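Local coordinates for protein ArCE4A (Arthrobacter sp. AW19M34-1, PDB 5LFZ) that probably removes N-acetyl groups from chitin-like or related polysaccharides, as a metal-dependent deacetylase of carbohydrate esterase family 4, at residues Q117-P122 against R132-P137; G76-S81 against T199-F204; K25-T30 against E162-G167; K149-Q154 against D174-S179. All blocks are in the same frame, centred on the assembly; numbering follows the deposited sequence. Where two conformers were deposited one is given.

Interaction 1 (Q117-P122 against R132-P137); sequences QILRPP and RLIPYP
The backbone N of L119 donates to O of P137 at 3.1 Å, with an N-H...O angle of 164° and a C=O...N angle of 169°. This nearly straight bond ties the loop 117-122 to the loop 132-137, and apolar contacts accompany it. CD1 of L119 reaches CG2 of I134 at 4.0 Å, and the two side chains cross at about a right angle. CB of Y136 lies 3.7 Å from CA of I118, while CB of L119 approaches the edge of the tyrosine ring, 4.2 Å from CD2. Over the centre of one ring face sits CG of P135, 3.6 Å above the plane. The phenol OH is hydrogen-bonded to OD2 of D105 on helix 94-112. An alanine at Y136 would probably leave D105 without its phenol partner and open a gap beneath P135 CG and beside L119 CB. R120 and the two prolines after it match the Arg-Pro-Pro start of a signature motif of family 4 deacetylases; R120 forms a salt bridge with D32, and its O is bonded to ND1 of the nickel ligand H82. One backbone bond beside apolar contacts implies that main chain and shape, rather than charge between the segments, join the two loops.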
loop_
_atom_site.group_PDB
_atom_site.type_symbol
_atom_site.label_atom_id
_atom_site.label_comp_id
_atom_site.label_asym_id
_atom_site.label_seq_id
_atom_site.Cartn_x
_atom_site.Cartn_y
_atom_site.Cartn_z
ATOM N N GLN A 117 5.709 4.395 -8.156
ATOM C CA GLN A 117 5.337 5.756 -8.497
ATOM C C GLN A 117 4.805 6.485 -7.277
ATOM O O GLN A 117 4.402 7.642 -7.361
ATOM C CB GLN A 117 4.301 5.761 -9.622
ATOM C CG GLN A 117 4.764 5.036 -10.873
ATOM C CD GLN A 117 3.636 4.791 -11.854
ATOM O OE1 GLN A 117 2.460 4.860 -11.495
ATOM N NE2 GLN A 117 3.990 4.504 -13.102
ATOM N N ILE A 118 4.803 5.787 -6.144
ATOM C CA ILE A 118 4.302 6.314 -4.882
ATOM C C ILE A 118 5.145 5.776 -3.730
ATOM O O ILE A 118 5.755 4.710 -3.848
ATOM C CB ILE A 118 2.821 5.925 -4.650
ATOM C CG1 ILE A 118 2.657 4.404 -4.747
ATOM C CG2 ILE A 118 1.918 6.608 -5.667
ATOM C CD1 ILE A 118 1.213 3.926 -4.610
ATOM N N LEU A 119 5.177 6.505 -2.619
ATOM C CA LEU A 119 5.912 6.069 -1.434
ATOM C C LEU A 119 5.069 6.344 -0.200
ATOM O O LEU A 119 4.413 7.377 -0.109
ATOM C CB LEU A 119 7.270 6.785 -1.330
ATOM C CG LEU A 119 8.199 6.434 -0.154
ATOM C CD1 LEU A 119 9.663 6.542 -0.578
ATOM C CD2 LEU A 119 7.939 7.301 1.077
ATOM N N ARG A 120 5.085 5.410 0.745
ATOM C CA ARG A 120 4.425 5.603 2.033
ATOM C C ARG A 120 5.499 5.643 3.110
ATOM O O ARG A 120 6.298 4.716 3.221
ATOM C CB ARG A 120 3.418 4.492 2.309
ATOM C CG ARG A 120 2.821 4.556 3.697
ATOM C CD ARG A 120 1.695 3.559 3.848
ATOM N NE ARG A 120 0.451 4.006 3.226
ATOM C CZ ARG A 120 -0.561 3.186 2.954
ATOM N NH1 ARG A 120 -0.443 1.895 3.238
ATOM N NH2 ARG A 120 -1.679 3.645 2.398
ATOM N N PRO A 121 5.555 6.733 3.876
ATOM C CA PRO A 121 6.611 6.829 4.886
ATOM C C PRO A 121 6.293 5.949 6.088
ATOM O O PRO A 121 5.153 5.951 6.546
ATOM C CB PRO A 121 6.600 8.310 5.265
ATOM C CG PRO A 121 5.187 8.739 5.033
ATOM C CD PRO A 121 4.704 7.935 3.839
ATOM N N PRO A 122 7.287 5.195 6.578
ATOM C CA PRO A 122 7.108 4.374 7.784
ATOM C C PRO A 122 6.508 5.159 8.944
ATOM O O PRO A 122 6.906 6.299 9.188
ATOM C CB PRO A 122 8.534 3.925 8.103
ATOM C CG PRO A 122 9.180 3.834 6.763
ATOM C CD PRO A 122 8.610 4.989 5.969
ATOM N N ARG A 132 10.487 16.818 0.370
ATOM C CA ARG A 132 11.001 17.428 -0.852
ATOM C C ARG A 132 12.077 16.561 -1.514
ATOM O O ARG A 132 12.393 16.737 -2.693
ATOM C CB ARG A 132 11.558 18.819 -0.547
ATOM C CG ARG A 132 12.863 18.790 0.215
ATOM C CD ARG A 132 13.112 20.090 0.948
ATOM N NE ARG A 132 14.397 20.062 1.637
ATOM C CZ ARG A 132 15.529 20.500 1.099
ATOM N NH1 ARG A 132 15.522 21.005 -0.125
ATOM N NH2 ARG A 132 16.664 20.440 1.784
ATOM N N LEU A 133 12.626 15.620 -0.753
ATOM C CA LEU A 133 13.663 14.721 -1.253
ATOM C C LEU A 133 13.086 13.446 -1.861
ATOM O O LEU A 133 13.819 12.622 -2.407
ATOM C CB LEU A 133 14.630 14.357 -0.128
ATOM C CG LEU A 133 15.369 15.521 0.526
ATOM C CD1 LEU A 133 16.308 15.010 1.610
ATOM C CD2 LEU A 133 16.128 16.311 -0.534
ATOM N N ILE A 134 11.774 13.281 -1.766
ATOM C CA ILE A 134 11.133 12.059 -2.236
ATOM C C ILE A 134 10.481 12.297 -3.593
ATOM O O ILE A 134 9.614 13.160 -3.730
ATOM C CB ILE A 134 10.104 11.558 -1.214
ATOM C CG1 ILE A 134 10.826 11.140 0.071
ATOM C CG2 ILE A 134 9.302 10.389 -1.769
ATOM C CD1 ILE A 134 9.949 11.123 1.276
ATOM N N PRO A 135 10.900 11.523 -4.604
ATOM C CA PRO A 135 10.530 11.763 -6.002
ATOM C C PRO A 135 9.134 11.257 -6.362
ATOM O O PRO A 135 8.787 11.220 -7.542
ATOM C CB PRO A 135 11.602 10.991 -6.771
ATOM C CG PRO A 135 11.911 9.834 -5.887
ATOM C CD PRO A 135 11.759 10.333 -4.462
ATOM N N TYR A 136 8.357 10.876 -5.350
ATOM C CA TYR A 136 7.022 10.308 -5.537
ATOM C C TYR A 136 6.023 10.998 -4.615
ATOM O O TYR A 136 6.411 11.550 -3.589
ATOM C CB TYR A 136 7.022 8.795 -5.246
ATOM C CG TYR A 136 8.164 8.032 -5.880
ATOM C CD1 TYR A 136 8.322 8.012 -7.257
ATOM C CD2 TYR A 136 9.082 7.330 -5.104
ATOM C CE1 TYR A 136 9.360 7.326 -7.848
ATOM C CE2 TYR A 136 10.132 6.631 -5.693
ATOM C CZ TYR A 136 10.262 6.635 -7.068
ATOM O OH TYR A 136 11.295 5.965 -7.697
ATOM N N PRO A 137 4.731 10.973 -4.976
ATOM C CA PRO A 137 3.737 11.404 -3.991
ATOM C C PRO A 137 3.842 10.558 -2.726
ATOM O O PRO A 137 4.114 9.360 -2.816
ATOM C CB PRO A 137 2.401 11.161 -4.700
ATOM C CG PRO A 137 2.741 11.145 -6.169
ATOM C CD PRO A 137 4.111 10.551 -6.242
#

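Interaction 2 (G76-S81 against T199-F204); sequences GHQIGS and TVDQLF
The side-chain carbonyl of Q78, on the parallel strand 78-81, reaches the start of the short helix 200-203, which T199 and Q202 close with a capping box. OE1 of Q78 accepts from N of D201 at 2.8 Å with an N-H...O angle of 153°, the donor lying in the carbonyl plane on a lone pair. CG stands anti to the backbone N (chi1 -178°), and the chain beyond is extended, which carries the amide across to the helix. CB of D201 packs 3.4 Å from the same OE1, and CB of T199 lies 3.9 Å from CB of Q78. A water accepts from NE2 of Q78 at 2.9 Å; its link to OD1 of D201 is too short to be trusted. An alanine at Q78 would probably leave the N-H of D201 without this acceptor and the water without its amide donor. In the next shell, N of V200 is hydrogen-bonded to OG1 of T54 on the adjoining strand 54-57. Backbone bonds from Q78 to A53 and F55 hold its strand in place. The capping box then orients the first turn: N of T199 donates to OE1 of Q202 at 2.9 Å (173°), and N of Q202 returns a weak bond to OG1 of T199 at 3.3 Å.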
loop_
_atom_site.group_PDB
_atom_site.type_symbol
_atom_site.label_atom_id
_atom_site.label_comp_id
_atom_site.label_asym_id
_atom_site.label_seq_id
_atom_site.Cartn_x
_atom_site.Cartn_y
_atom_site.Cartn_z
ATOM N N GLY A 76 -2.318 -7.194 -11.740
ATOM C CA GLY A 76 -3.085 -5.960 -11.719
ATOM C C GLY A 76 -2.920 -5.079 -10.494
ATOM O O GLY A 76 -3.631 -4.085 -10.337
ATOM N N HIS A 77 -1.982 -5.429 -9.625
ATOM C CA HIS A 77 -1.766 -4.665 -8.405
ATOM C C HIS A 77 -0.772 -3.534 -8.637
ATOM O O HIS A 77 -0.167 -3.428 -9.712
ATOM C CB HIS A 77 -1.288 -5.596 -7.291
ATOM C CG HIS A 77 -2.177 -6.782 -7.095
ATOM N ND1 HIS A 77 -3.416 -6.691 -6.496
ATOM C CD2 HIS A 77 -2.035 -8.076 -7.468
ATOM C CE1 HIS A 77 -3.987 -7.882 -6.485
ATOM N NE2 HIS A 77 -3.170 -8.741 -7.068
ATOM N N GLN A 78 -0.620 -2.685 -7.630
ATOM C CA GLN A 78 0.349 -1.602 -7.677
ATOM C C GLN A 78 1.416 -1.774 -6.610
ATOM O O GLN A 78 1.114 -2.099 -5.467
ATOM C CB GLN A 78 -0.344 -0.250 -7.511
ATOM C CG GLN A 78 0.622 0.915 -7.602
ATOM C CD GLN A 78 -0.070 2.254 -7.624
ATOM O OE1 GLN A 78 -1.273 2.352 -7.386
ATOM N NE2 GLN A 78 0.692 3.303 -7.908
ATOM N N ILE A 79 2.670 -1.560 -6.989
ATOM C CA ILE A 79 3.765 -1.604 -6.033
ATOM C C ILE A 79 4.186 -0.192 -5.642
ATOM O O ILE A 79 4.495 0.639 -6.510
ATOM C CB ILE A 79 4.972 -2.364 -6.606
ATOM C CG1 ILE A 79 4.544 -3.776 -7.031
ATOM C CG2 ILE A 79 6.124 -2.375 -5.604
ATOM C CD1 ILE A 79 5.581 -4.529 -7.830
ATOM N N GLY A 80 4.187 0.079 -4.341
ATOM C CA GLY A 80 4.696 1.333 -3.814
ATOM C C GLY A 80 5.921 1.083 -2.949
ATOM O O GLY A 80 6.187 -0.052 -2.553
ATOM N N SER A 81 6.677 2.138 -2.658
ATOM C CA SER A 81 7.833 2.024 -1.777
ATOM C C SER A 81 7.460 2.286 -0.323
ATOM O O SER A 81 6.697 3.207 -0.032
ATOM C CB SER A 81 8.929 3.001 -2.209
ATOM O OG SER A 81 9.964 3.056 -1.241
ATOM N N THR A 199 -6.586 0.456 -7.340
ATOM C CA THR A 199 -5.220 0.752 -6.922
ATOM C C THR A 199 -5.130 2.225 -6.551
ATOM O O THR A 199 -6.025 3.001 -6.874
ATOM C CB THR A 199 -4.194 0.446 -8.023
ATOM O OG1 THR A 199 -4.470 1.265 -9.165
ATOM C CG2 THR A 199 -4.253 -1.025 -8.418
ATOM N N VAL A 200 -4.056 2.609 -5.870
ATOM C CA VAL A 200 -3.861 3.997 -5.481
ATOM C C VAL A 200 -3.797 4.894 -6.716
ATOM O O VAL A 200 -4.352 5.999 -6.731
ATOM C CB VAL A 200 -2.584 4.150 -4.619
ATOM C CG1 VAL A 200 -2.187 5.603 -4.484
ATOM C CG2 VAL A 200 -2.800 3.521 -3.243
ATOM N N ASP A 201 -3.158 4.391 -7.767
ATOM C CA ASP A 201 -3.055 5.114 -9.027
ATOM C C ASP A 201 -4.440 5.466 -9.566
ATOM O O ASP A 201 -4.714 6.621 -9.887
ATOM C CB ASP A 201 -2.286 4.285 -10.049
ATOM C CG ASP A 201 -1.854 5.096 -11.239
ATOM O OD1 ASP A 201 -0.747 5.673 -11.197
ATOM O OD2 ASP A 201 -2.629 5.165 -12.213
ATOM N N GLN A 202 -5.311 4.465 -9.643
ATOM C CA GLN A 202 -6.680 4.675 -10.111
ATOM C C GLN A 202 -7.446 5.634 -9.211
ATOM O O GLN A 202 -8.214 6.469 -9.693
ATOM C CB GLN A 202 -7.434 3.349 -10.187
ATOM C CG GLN A 202 -6.826 2.307 -11.107
ATOM C CD GLN A 202 -7.579 0.988 -11.037
ATOM O OE1 GLN A 202 -7.411 0.213 -10.092
ATOM N NE2 GLN A 202 -8.427 0.736 -12.029
ATOM N N LEU A 203 -7.232 5.503 -7.905
ATOM C CA LEU A 203 -7.935 6.315 -6.921
ATOM C C LEU A 203 -7.660 7.798 -7.135
ATOM O O LEU A 203 -8.566 8.628 -7.027
ATOM C CB LEU A 203 -7.537 5.905 -5.502
ATOM C CG LEU A 203 -8.267 6.656 -4.388
ATOM C CD1 LEU A 203 -9.740 6.292 -4.379
ATOM C CD2 LEU A 203 -7.636 6.349 -3.052
ATOM N N PHE A 204 -6.416 8.130 -7.466
ATOM C CA PHE A 204 -6.033 9.527 -7.652
ATOM C C PHE A 204 -5.992 9.952 -9.113
ATOM O O PHE A 204 -5.585 11.072 -9.420
ATOM C CB PHE A 204 -4.669 9.794 -7.011
ATOM C CG PHE A 204 -4.708 9.844 -5.514
ATOM C CD1 PHE A 204 -5.044 11.018 -4.855
ATOM C CD2 PHE A 204 -4.415 8.719 -4.762
ATOM C CE1 PHE A 204 -5.083 11.068 -3.473
ATOM C CE2 PHE A 204 -4.453 8.760 -3.380
ATOM C CZ PHE A 204 -4.790 9.939 -2.734
HETATM O O HOH W 1 0.202 5.968 -9.004
#

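Interaction 3 (K25-T30 against E162-G167); sequences KCVALT and EEAKPG
V27, in one of its two conformers, lays CG2 against the loop after helix 153-163, 3.7 Å from O of K165 and 4.4 Å from CB of A164, a contact to be read with that caution. In this conformer the branch stands anti to the valine's carbonyl carbon, beside its backbone N (chi1 165° for CG1). The firmer tie is between main chains: N of G167 donates to O of C26 at 2.7 Å, with an N-H...O angle of 157°. The same oxygen lies 3.7 Å from C of P166. G167 makes this turn at positive phi, where a CB would collide with the carbonyl O of P166. On the exposed margin, CG of K25 passes CG of P166 at 4.2 Å, a contact made doubtful by a second deposited copy of the lysine. C26 is anchored from another side by its disulfide to C21. The bond from G167 stands just ahead of the parallel ladder in which A28 pairs with S168 and I170, and so lies at the start of the pairing between strands 26-32 and 168-173. Strand 168-173 follows helix 153-163 through this loop, and it pairs in parallel with strand 143-144 as well. Beyond the contact, L203 of helix 200-203 covers C26 and A28, whereas L29 packs on helix 177-192.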
loop_
_atom_site.group_PDB
_atom_site.type_symbol
_atom_site.label_atom_id
_atom_site.label_comp_id
_atom_site.label_asym_id
_atom_site.label_seq_id
_atom_site.Cartn_x
_atom_site.Cartn_y
_atom_site.Cartn_z
ATOM N N LYS A 25 -17.854 5.176 -6.443
ATOM C CA LYS A 25 -17.422 5.139 -5.051
ATOM C C LYS A 25 -16.244 4.192 -4.881
ATOM O O LYS A 25 -16.407 2.974 -4.798
ATOM C CB LYS A 25 -18.574 4.726 -4.141
ATOM C CG LYS A 25 -19.762 5.666 -4.204
ATOM C CD LYS A 25 -20.918 5.122 -3.393
ATOM C CE LYS A 25 -22.228 5.278 -4.138
ATOM N NZ LYS A 25 -23.375 4.817 -3.309
ATOM N N CYS A 26 -15.054 4.776 -4.831
ATOM C CA CYS A 26 -13.805 4.017 -4.784
ATOM C C CYS A 26 -13.153 3.923 -3.412
ATOM O O CYS A 26 -13.226 4.843 -2.600
ATOM C CB CYS A 26 -12.781 4.626 -5.752
ATOM S SG CYS A 26 -13.212 4.512 -7.500
ATOM N N VAL A 27 -12.509 2.784 -3.183
ATOM C CA VAL A 27 -11.710 2.537 -1.993
ATOM C C VAL A 27 -10.414 1.854 -2.431
ATOM O O VAL A 27 -10.439 1.020 -3.339
ATOM C CB VAL A 27 -12.472 1.660 -0.976
ATOM C CG1 VAL A 27 -11.536 1.094 0.071
ATOM C CG2 VAL A 27 -13.594 2.460 -0.322
ATOM N N ALA A 28 -9.287 2.218 -1.818
ATOM C CA ALA A 28 -8.032 1.526 -2.099
ATOM C C ALA A 28 -7.571 0.697 -0.907
ATOM O O ALA A 28 -7.263 1.241 0.156
ATOM C CB ALA A 28 -6.951 2.529 -2.496
ATOM N N LEU A 29 -7.540 -0.622 -1.078
ATOM C CA LEU A 29 -6.940 -1.518 -0.085
ATOM C C LEU A 29 -5.433 -1.434 -0.211
ATOM O O LEU A 29 -4.898 -1.579 -1.311
ATOM C CB LEU A 29 -7.386 -2.965 -0.294
ATOM C CG LEU A 29 -8.876 -3.281 -0.210
ATOM C CD1 LEU A 29 -9.087 -4.790 -0.271
ATOM C CD2 LEU A 29 -9.459 -2.689 1.056
ATOM N N THR A 30 -4.739 -1.191 0.896
ATOM C CA THR A 30 -3.282 -1.113 0.855
ATOM C C THR A 30 -2.665 -1.987 1.948
ATOM O O THR A 30 -3.238 -2.165 3.032
ATOM C CB THR A 30 -2.767 0.353 0.980
ATOM O OG1 THR A 30 -3.005 0.855 2.298
ATOM C CG2 THR A 30 -3.449 1.267 -0.043
ATOM N N GLU A 162 -16.501 -0.168 8.462
ATOM C CA GLU A 162 -17.313 0.855 9.108
ATOM C C GLU A 162 -16.731 2.258 8.988
ATOM O O GLU A 162 -17.467 3.237 9.092
ATOM C CB GLU A 162 -17.522 0.514 10.585
ATOM C CG GLU A 162 -18.332 -0.747 10.818
ATOM C CD GLU A 162 -18.636 -0.978 12.287
ATOM O OE1 GLU A 162 -18.020 -0.304 13.140
ATOM O OE2 GLU A 162 -19.491 -1.836 12.585
ATOM N N GLU A 163 -15.421 2.363 8.775
ATOM C CA GLU A 163 -14.782 3.676 8.684
ATOM C C GLU A 163 -14.522 4.114 7.245
ATOM O O GLU A 163 -14.282 5.294 6.993
ATOM C CB GLU A 163 -13.466 3.691 9.463
ATOM C CG GLU A 163 -13.632 3.654 10.972
ATOM C CD GLU A 163 -12.319 3.861 11.705
ATOM O OE1 GLU A 163 -11.342 4.294 11.058
ATOM O OE2 GLU A 163 -12.264 3.598 12.927
ATOM N N ALA A 164 -14.563 3.169 6.309
ATOM C CA ALA A 164 -14.337 3.495 4.905
ATOM C C ALA A 164 -15.436 4.406 4.390
ATOM O O ALA A 164 -16.591 4.310 4.804
ATOM C CB ALA A 164 -14.261 2.233 4.054
ATOM N N LYS A 165 -15.047 5.296 3.485
ATOM C CA LYS A 165 -15.969 6.194 2.813
ATOM C C LYS A 165 -15.479 6.325 1.372
ATOM O O LYS A 165 -14.386 5.857 1.054
ATOM C CB LYS A 165 -16.025 7.543 3.535
ATOM C CG LYS A 165 -14.788 8.403 3.375
ATOM C CD LYS A 165 -14.742 9.492 4.440
ATOM C CE LYS A 165 -14.185 10.795 3.884
ATOM N NZ LYS A 165 -15.045 11.354 2.797
ATOM N N PRO A 166 -16.290 6.923 0.484
ATOM C CA PRO A 166 -15.788 7.104 -0.881
ATOM C C PRO A 166 -14.473 7.881 -0.900
ATOM O O PRO A 166 -14.381 8.941 -0.278
ATOM C CB PRO A 166 -16.907 7.895 -1.561
ATOM C CG PRO A 166 -18.129 7.544 -0.793
ATOM C CD PRO A 166 -17.696 7.346 0.619
ATOM N N GLY A 167 -13.465 7.342 -1.584
ATOM C CA GLY A 167 -12.168 7.989 -1.672
ATOM C C GLY A 167 -11.172 7.522 -0.625
ATOM O O GLY A 167 -10.034 7.988 -0.592
#

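Interaction 4 (K149-Q154 against D174-S179); sequences KHHDPQ and DIHESS
CG of H151 stands anti to its carbonyl carbon (chi1 -52°), and CG of H176 lies between its own backbone N and carbonyl carbon (chi1 57°); these torsions place the two CG atoms from which the imidazoles meet. They form an offset edge-to-face (T-shaped) pair, the edge of H151 toward the face of H176, with centroids 5.1 Å apart and planes at 84°. CD1 of I175 lies at the edge of the H151 ring too, 4.5 Å from CE1. Next to the rings the packing is close: CB of S178 sits 3.3 Å from O of H151 and 3.5 Å from CD of P153, and CB of P153 touches O of S178 at 3.4 Å. Polar bonds fix the surroundings. NE2 of H176 is hydrogen-bonded to OD2 of D147, and N of D152 donates to ND1 of H150 at 3.0 Å, in the plane of that ring. D152 is the N-cap of helix 153-163, its OD1 accepting from N of K155. The segment 174-179 follows H173, which ends a Leu-Met-His sequence matching the family's Leu-x-His motif, and the side chain of I175 is about 7 Å from the nickel. The contact thus joins the starts of helices 153-163 and 177-192, with P153 also resting on K181 and A182 of the latter.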
loop_
_atom_site.group_PDB
_atom_site.type_symbol
_atom_site.label_atom_id
_atom_site.label_comp_id
_atom_site.label_asym_id
_atom_site.label_seq_id
_atom_site.Cartn_x
_atom_site.Cartn_y
_atom_site.Cartn_z
ATOM N N LYS A 149 -1.541 -3.748 15.654
ATOM C CA LYS A 149 -1.636 -3.912 17.104
ATOM C C LYS A 149 -2.384 -5.172 17.517
ATOM O O LYS A 149 -1.923 -5.902 18.397
ATOM C CB LYS A 149 -2.317 -2.710 17.772
ATOM C CG LYS A 149 -1.436 -1.493 17.932
ATOM N N HIS A 150 -3.541 -5.428 16.910
ATOM C CA HIS A 150 -4.393 -6.500 17.423
ATOM C C HIS A 150 -4.271 -7.816 16.660
ATOM O O HIS A 150 -4.639 -8.862 17.190
ATOM C CB HIS A 150 -5.864 -6.055 17.456
ATOM C CG HIS A 150 -6.378 -5.507 16.158
ATOM N ND1 HIS A 150 -6.537 -6.281 15.028
ATOM C CD2 HIS A 150 -6.809 -4.266 15.826
ATOM C CE1 HIS A 150 -7.023 -5.538 14.051
ATOM N NE2 HIS A 150 -7.200 -4.312 14.508
ATOM N N HIS A 151 -3.759 -7.762 15.430
ATOM C CA HIS A 151 -3.583 -8.961 14.609
ATOM C C HIS A 151 -4.847 -9.812 14.536
ATOM O O HIS A 151 -4.770 -11.039 14.529
ATOM C CB HIS A 151 -2.434 -9.822 15.144
ATOM C CG HIS A 151 -1.155 -9.071 15.344
ATOM N ND1 HIS A 151 -0.262 -8.839 14.321
ATOM C CD2 HIS A 151 -0.612 -8.512 16.452
ATOM C CE1 HIS A 151 0.772 -8.161 14.787
ATOM N NE2 HIS A 151 0.585 -7.951 16.077
ATOM N N ASP A 152 -6.002 -9.158 14.494
ATOM C CA ASP A 152 -7.281 -9.856 14.520
ATOM C C ASP A 152 -8.020 -9.634 13.211
ATOM O O ASP A 152 -8.339 -8.500 12.862
ATOM C CB ASP A 152 -8.128 -9.375 15.699
ATOM C CG ASP A 152 -9.442 -10.128 15.819
ATOM O OD1 ASP A 152 -10.486 -9.595 15.392
ATOM O OD2 ASP A 152 -9.423 -11.259 16.334
ATOM N N PRO A 153 -8.303 -10.721 12.481
ATOM C CA PRO A 153 -8.900 -10.559 11.152
ATOM C C PRO A 153 -10.287 -9.923 11.179
ATOM O O PRO A 153 -10.582 -9.090 10.332
ATOM C CB PRO A 153 -8.958 -11.993 10.612
ATOM C CG PRO A 153 -8.852 -12.875 11.807
ATOM C CD PRO A 153 -8.025 -12.129 12.812
ATOM N N GLN A 154 -11.125 -10.288 12.138
ATOM C CA GLN A 154 -12.475 -9.744 12.145
ATOM C C GLN A 154 -12.485 -8.266 12.530
ATOM O O GLN A 154 -13.266 -7.487 11.994
ATOM C CB GLN A 154 -13.373 -10.539 13.088
ATOM C CG GLN A 154 -14.835 -10.168 12.980
ATOM C CD GLN A 154 -15.420 -10.495 11.620
ATOM O OE1 GLN A 154 -15.179 -11.570 11.072
ATOM N NE2 GLN A 154 -16.191 -9.566 11.067
ATOM N N ASP A 174 0.781 -6.590 5.552
ATOM C CA ASP A 174 1.174 -7.882 5.033
ATOM C C ASP A 174 2.338 -8.435 5.868
ATOM O O ASP A 174 3.461 -8.581 5.378
ATOM C CB ASP A 174 1.565 -7.731 3.559
ATOM C CG ASP A 174 1.927 -9.039 2.908
ATOM O OD1 ASP A 174 1.658 -10.108 3.502
ATOM O OD2 ASP A 174 2.498 -8.982 1.796
ATOM N N ILE A 175 2.083 -8.702 7.144
ATOM C CA ILE A 175 3.124 -9.238 8.023
ATOM C C ILE A 175 2.623 -10.426 8.816
ATOM O O ILE A 175 3.378 -11.063 9.535
ATOM C CB ILE A 175 3.645 -8.190 9.039
ATOM C CG1 ILE A 175 2.510 -7.644 9.906
ATOM C CG2 ILE A 175 4.316 -7.065 8.333
ATOM C CD1 ILE A 175 2.957 -6.806 11.096
ATOM N N HIS A 176 1.338 -10.717 8.688
ATOM C CA HIS A 176 0.687 -11.604 9.639
ATOM C C HIS A 176 -0.510 -12.301 9.014
ATOM O O HIS A 176 -1.088 -11.814 8.041
ATOM C CB HIS A 176 0.337 -10.788 10.898
ATOM C CG HIS A 176 -0.519 -9.587 10.630
ATOM N ND1 HIS A 176 -1.716 -9.357 11.272
ATOM C CD2 HIS A 176 -0.408 -8.620 9.693
ATOM C CE1 HIS A 176 -2.247 -8.236 10.812
ATOM N NE2 HIS A 176 -1.486 -7.783 9.838
ATOM N N GLU A 177 -0.845 -13.469 9.557
ATOM C CA GLU A 177 -1.887 -14.323 8.998
ATOM C C GLU A 177 -3.249 -13.641 8.966
ATOM O O GLU A 177 -4.075 -13.940 8.109
ATOM C CB GLU A 177 -1.988 -15.633 9.785
ATOM C CG GLU A 177 -3.045 -16.575 9.235
ATOM C CD GLU A 177 -2.547 -17.988 9.064
ATOM O OE1 GLU A 177 -3.048 -18.880 9.779
ATOM O OE2 GLU A 177 -1.654 -18.207 8.217
ATOM N N SER A 178 -3.489 -12.721 9.893
ATOM C CA SER A 178 -4.824 -12.155 10.003
ATOM C C SER A 178 -5.227 -11.374 8.753
ATOM O O SER A 178 -6.400 -11.320 8.423
ATOM C CB SER A 178 -4.952 -11.280 11.254
ATOM O OG SER A 178 -3.983 -10.267 11.304
ATOM N N SER A 179 -4.266 -10.805 8.032
ATOM C CA SER A 179 -4.603 -10.139 6.780
ATOM C C SER A 179 -5.098 -11.125 5.719
ATOM O O SER A 179 -6.037 -10.833 4.977
ATOM C CB SER A 179 -3.400 -9.355 6.260
ATOM O OG SER A 179 -3.110 -8.296 7.154
#

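Interaction 1 is the most buried; interactions 2, 3 and 4 are partly exposed. Interactions 1 and 2 meet directly: I118 and R120 bond to the backbone of S81, running alongside the end of strand 78-81, and I118 packs on Q78. Interaction 3 reaches the same sheet as interaction 2, L203 resting on C26 and A28, while T30 bonds to R120 of interaction 1. Interaction 4 lies across the chain's centre from interaction 1 and shares helix 153-163 with interaction 3, which uses its other end. Chemistry follows place: backbone bonds with apolar packing in 1 and 3, a side-chain amide at a helix start in 2, and paired imidazoles in 4.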